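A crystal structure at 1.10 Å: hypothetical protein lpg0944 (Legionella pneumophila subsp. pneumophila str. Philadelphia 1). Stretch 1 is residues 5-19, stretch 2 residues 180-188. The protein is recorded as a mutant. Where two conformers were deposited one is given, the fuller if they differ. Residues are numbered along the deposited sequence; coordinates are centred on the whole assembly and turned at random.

Stretch 1, residues 5-19: APQQIQERLKQEQYQ
Stretch 2 (180-188) PPEQALAIP

A helix packed against an irregular segment commonly gives its apolar stripe to hydrophobic side chains and leaves polar residues to work at the margin. Residues 5-19 and 180-188 of lpg0944, whose touching residues are at least 167 positions apart in sequence, illustrate this, burying 431 Å² between them. After Pro180, stretch 2 makes a 3-10 segment at 181-183; just beyond it, Leu185 N donates a hydrogen bond to Pro181 O at 2.8 Å, and the chain turns a corner at Ala186 (phi/psi 67/61). The chains run in opposite senses: Gln10 CA lies 5.5 Å from Leu185 CA, and Lys14 CA 7.1 Å from Pro181 CA.

Ala5 is the N-cap, its O accepting from Ile9 N at 3.2 Å, and the helix begins at Pro6. Ile9 (m, t) points toward stretch 2, bringing CG2 within 3.8 Å of Ala186 CB. Gln10 (t, t) leaves sideways, but its extended chain carries the amide to the partner backbone. Arg12 NH1 forms a salt bridge with Glu16 OE2 at 2.8 Å within stretch 1. One turn beyond Ile9, Leu13 (m, t) continues the apolar stripe: its CB lies 4.0 Å from Leu185 CD1 and its CD1 4.2 Å from Ala186 CB. The small alanine thus receives both helix side chains, while Leu185 (m, t) supplies the bulk.

Lys14 (m, t, p, t) serves two chemistries. Its CG packs 3.8 Å from Pro181 CG, while its NZ forms a salt bridge with Glu11 OE2 at 3.0 Å. A water accepts from Lys14 NZ at 2.8 Å and donates to Glu182 OE2 at 2.7 Å, linking the stretches through solvent. A type I turn from Lys14 to Gln17 follows, Gln17 adopting phi/psi 52/53. The redirected chain then brings Tyr18 (chi1 -73°, chi2 -53°) back toward stretch 2, its CD2 meeting Leu185 CD2 obliquely at 4.1 Å.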

# COMPACT_ATOMS: atom_id res chain seq x y z
N ALA A 5 10.68 14.89 5.05
CA ALA A 5 9.54 15.11 5.94
C ALA A 5 8.34 14.26 5.54
O ALA A 5 8.17 13.95 4.36
CB ALA A 5 9.15 16.57 5.88
N PRO A 6 7.45 13.97 6.51
CA PRO A 6 6.21 13.28 6.18
C PRO A 6 5.47 13.92 5.00
O PRO A 6 4.95 13.20 4.14
CB PRO A 6 5.43 13.33 7.50
CG PRO A 6 6.50 13.31 8.56
CD PRO A 6 7.60 14.16 7.97
N GLN A 7 5.43 15.24 4.90
CA GLN A 7 4.70 15.88 3.81
C GLN A 7 5.22 15.45 2.43
O GLN A 7 4.43 15.22 1.52
CB GLN A 7 4.78 17.41 3.92
CG GLN A 7 4.11 18.14 2.75
CD GLN A 7 4.31 19.63 2.80
OE1 GLN A 7 5.41 20.12 2.58
NE2 GLN A 7 3.24 20.36 3.08
N GLN A 8 6.55 15.40 2.27
CA GLN A 8 7.13 15.00 0.98
C GLN A 8 6.91 13.52 0.69
O GLN A 8 6.76 13.15 -0.45
CB GLN A 8 8.61 15.35 0.88
CG GLN A 8 8.90 16.79 0.41
CD GLN A 8 8.28 17.82 1.31
OE1 GLN A 8 8.67 17.96 2.48
NE2 GLN A 8 7.32 18.57 0.78
N ILE A 9 6.90 12.68 1.73
CA ILE A 9 6.62 11.26 1.55
C ILE A 9 5.16 11.12 1.09
O ILE A 9 4.85 10.38 0.13
CB ILE A 9 6.88 10.47 2.84
CG1 ILE A 9 8.35 10.60 3.24
CG2 ILE A 9 6.49 9.00 2.64
CD1 ILE A 9 8.67 9.96 4.57
N GLN A 10 4.26 11.83 1.74
CA GLN A 10 2.86 11.79 1.36
C GLN A 10 2.66 12.28 -0.07
O GLN A 10 1.89 11.69 -0.83
CB GLN A 10 2.03 12.60 2.34
CG GLN A 10 0.54 12.60 2.07
CD GLN A 10 -0.20 13.32 3.16
OE1 GLN A 10 -0.66 12.73 4.14
NE2 GLN A 10 -0.24 14.62 3.04
N GLU A 11 3.36 13.34 -0.44
CA GLU A 11 3.26 13.85 -1.80
C GLU A 11 3.72 12.80 -2.82
O GLU A 11 3.08 12.62 -3.84
CB GLU A 11 4.05 15.14 -1.96
CG GLU A 11 3.36 16.34 -1.32
CD GLU A 11 1.94 16.58 -1.87
OE1 GLU A 11 1.74 16.42 -3.11
OE2 GLU A 11 1.01 16.92 -1.07
N ARG A 12 4.82 12.10 -2.53
CA ARG A 12 5.31 11.05 -3.41
C ARG A 12 4.23 9.96 -3.58
O ARG A 12 4.03 9.44 -4.67
CB ARG A 12 6.59 10.44 -2.87
CG ARG A 12 7.06 9.20 -3.63
CD ARG A 12 7.44 9.52 -5.07
NE ARG A 12 7.83 8.33 -5.83
CZ ARG A 12 7.00 7.60 -6.54
NH1 ARG A 12 5.71 7.88 -6.58
NH2 ARG A 12 7.46 6.57 -7.21
N LEU A 13 3.56 9.58 -2.49
CA LEU A 13 2.52 8.56 -2.56
C LEU A 13 1.28 9.09 -3.29
O LEU A 13 0.63 8.32 -4.02
CB LEU A 13 2.18 8.11 -1.14
CG LEU A 13 3.30 7.36 -0.43
CD1 LEU A 13 3.10 7.34 1.07
CD2 LEU A 13 3.42 5.91 -0.96
N LYS A 14 0.95 10.36 -3.13
CA LYS A 14 -0.16 10.96 -3.87
C LYS A 14 0.07 10.87 -5.39
O LYS A 14 -0.88 10.74 -6.15
CB LYS A 14 -0.41 12.40 -3.41
CG LYS A 14 -1.09 12.48 -2.08
CD LYS A 14 -1.10 13.87 -1.48
CE LYS A 14 -1.79 14.87 -2.34
NZ LYS A 14 -1.88 16.17 -1.64
N GLN A 15 1.32 10.94 -5.83
CA GLN A 15 1.63 10.85 -7.25
C GLN A 15 1.16 9.53 -7.85
O GLN A 15 0.99 9.46 -9.06
CB GLN A 15 3.11 11.04 -7.51
CG GLN A 15 3.60 12.44 -7.22
CD GLN A 15 5.08 12.58 -7.37
OE1 GLN A 15 5.81 12.61 -6.40
NE2 GLN A 15 5.54 12.68 -8.60
N GLU A 16 0.98 8.49 -7.04
CA GLU A 16 0.56 7.20 -7.55
C GLU A 16 -0.93 7.13 -7.87
O GLU A 16 -1.36 6.18 -8.50
CB GLU A 16 0.95 6.08 -6.56
CG GLU A 16 2.44 5.97 -6.42
CD GLU A 16 3.12 5.75 -7.75
OE1 GLU A 16 2.90 4.69 -8.37
OE2 GLU A 16 3.86 6.64 -8.21
N GLN A 17 -1.68 8.13 -7.45
CA GLN A 17 -3.13 8.21 -7.74
C GLN A 17 -3.83 6.90 -7.35
O GLN A 17 -4.59 6.30 -8.13
CB GLN A 17 -3.38 8.58 -9.20
CG GLN A 17 -2.83 9.97 -9.53
CD GLN A 17 -3.53 11.08 -8.75
OE1 GLN A 17 -4.74 11.24 -8.89
NE2 GLN A 17 -2.78 11.89 -8.02
N TYR A 18 -3.62 6.48 -6.11
CA TYR A 18 -4.18 5.21 -5.63
C TYR A 18 -5.71 5.19 -5.67
O TYR A 18 -6.31 4.12 -5.80
CB TYR A 18 -3.68 4.94 -4.23
CG TYR A 18 -2.22 4.54 -4.15
CD1 TYR A 18 -1.73 3.49 -4.90
CD2 TYR A 18 -1.34 5.18 -3.28
CE1 TYR A 18 -0.41 3.08 -4.80
CE2 TYR A 18 -0.02 4.78 -3.18
CZ TYR A 18 0.45 3.72 -3.94
OH TYR A 18 1.76 3.33 -3.76
N GLN A 19 -6.34 6.36 -5.57
CA GLN A 19 -7.78 6.44 -5.64
C GLN A 19 -8.36 6.02 -6.98
O GLN A 19 -9.55 5.76 -7.09
CB GLN A 19 -8.28 7.83 -5.26
CG GLN A 19 -8.15 8.92 -6.29
CD GLN A 19 -6.78 9.50 -6.46
OE1 GLN A 19 -5.79 9.03 -5.90
NE2 GLN A 19 -6.71 10.53 -7.28
N PRO A 180 -9.11 9.94 2.22
CA PRO A 180 -8.11 10.88 1.74
C PRO A 180 -6.68 10.53 2.17
O PRO A 180 -6.48 9.76 3.12
CB PRO A 180 -8.53 12.19 2.41
CG PRO A 180 -9.22 11.74 3.67
CD PRO A 180 -9.94 10.48 3.31
N PRO A 181 -5.69 11.12 1.51
CA PRO A 181 -4.29 10.86 1.90
C PRO A 181 -4.03 11.10 3.38
O PRO A 181 -3.18 10.42 3.97
CB PRO A 181 -3.49 11.81 0.98
CG PRO A 181 -4.36 12.02 -0.21
CD PRO A 181 -5.77 11.99 0.33
N GLU A 182 -4.71 12.08 3.95
CA GLU A 182 -4.46 12.44 5.34
C GLU A 182 -4.93 11.37 6.33
O GLU A 182 -4.65 11.46 7.52
CB GLU A 182 -5.12 13.78 5.67
CG GLU A 182 -4.53 14.94 4.90
CD GLU A 182 -5.04 15.07 3.47
OE1 GLU A 182 -6.00 14.38 3.06
OE2 GLU A 182 -4.47 15.93 2.75
N GLN A 183 -5.67 10.39 5.83
CA GLN A 183 -6.09 9.24 6.63
C GLN A 183 -5.39 7.95 6.25
O GLN A 183 -5.74 6.90 6.78
CB GLN A 183 -7.59 9.02 6.49
CG GLN A 183 -8.41 10.09 7.17
CD GLN A 183 -9.90 9.87 7.04
OE1 GLN A 183 -10.35 8.85 6.50
NE2 GLN A 183 -10.68 10.83 7.52
N ALA A 184 -4.39 8.00 5.36
CA ALA A 184 -3.87 6.76 4.79
C ALA A 184 -2.44 6.79 4.30
O ALA A 184 -1.82 5.74 4.26
CB ALA A 184 -4.76 6.33 3.63
N LEU A 185 -1.92 7.92 3.86
CA LEU A 185 -0.62 7.96 3.18
C LEU A 185 0.42 8.70 4.04
O LEU A 185 0.56 9.93 3.97
CB LEU A 185 -0.73 8.59 1.80
CG LEU A 185 -1.67 7.86 0.82
CD1 LEU A 185 -1.73 8.56 -0.52
CD2 LEU A 185 -1.28 6.38 0.64
N ALA A 186 1.17 7.92 4.83
CA ALA A 186 2.27 8.38 5.67
C ALA A 186 1.76 9.26 6.80
O ALA A 186 2.12 10.44 6.91
CB ALA A 186 3.35 9.04 4.85
N ILE A 187 0.90 8.67 7.64
CA ILE A 187 0.27 9.39 8.73
C ILE A 187 0.37 8.60 10.03
O ILE A 187 0.51 7.38 10.04
CB ILE A 187 -1.25 9.74 8.42
CG1 ILE A 187 -2.27 8.58 8.61
CG2 ILE A 187 -1.39 10.38 7.05
CD1 ILE A 187 -2.09 7.38 7.80
N PRO A 188 0.32 9.30 11.16
CA PRO A 188 0.32 8.60 12.45
C PRO A 188 -0.98 7.85 12.71
O PRO A 188 -2.02 8.16 12.12
CB PRO A 188 0.52 9.72 13.47
CG PRO A 188 0.02 10.93 12.78
CD PRO A 188 0.26 10.76 11.33
O HOH W 1 -4.09 15.74 0.06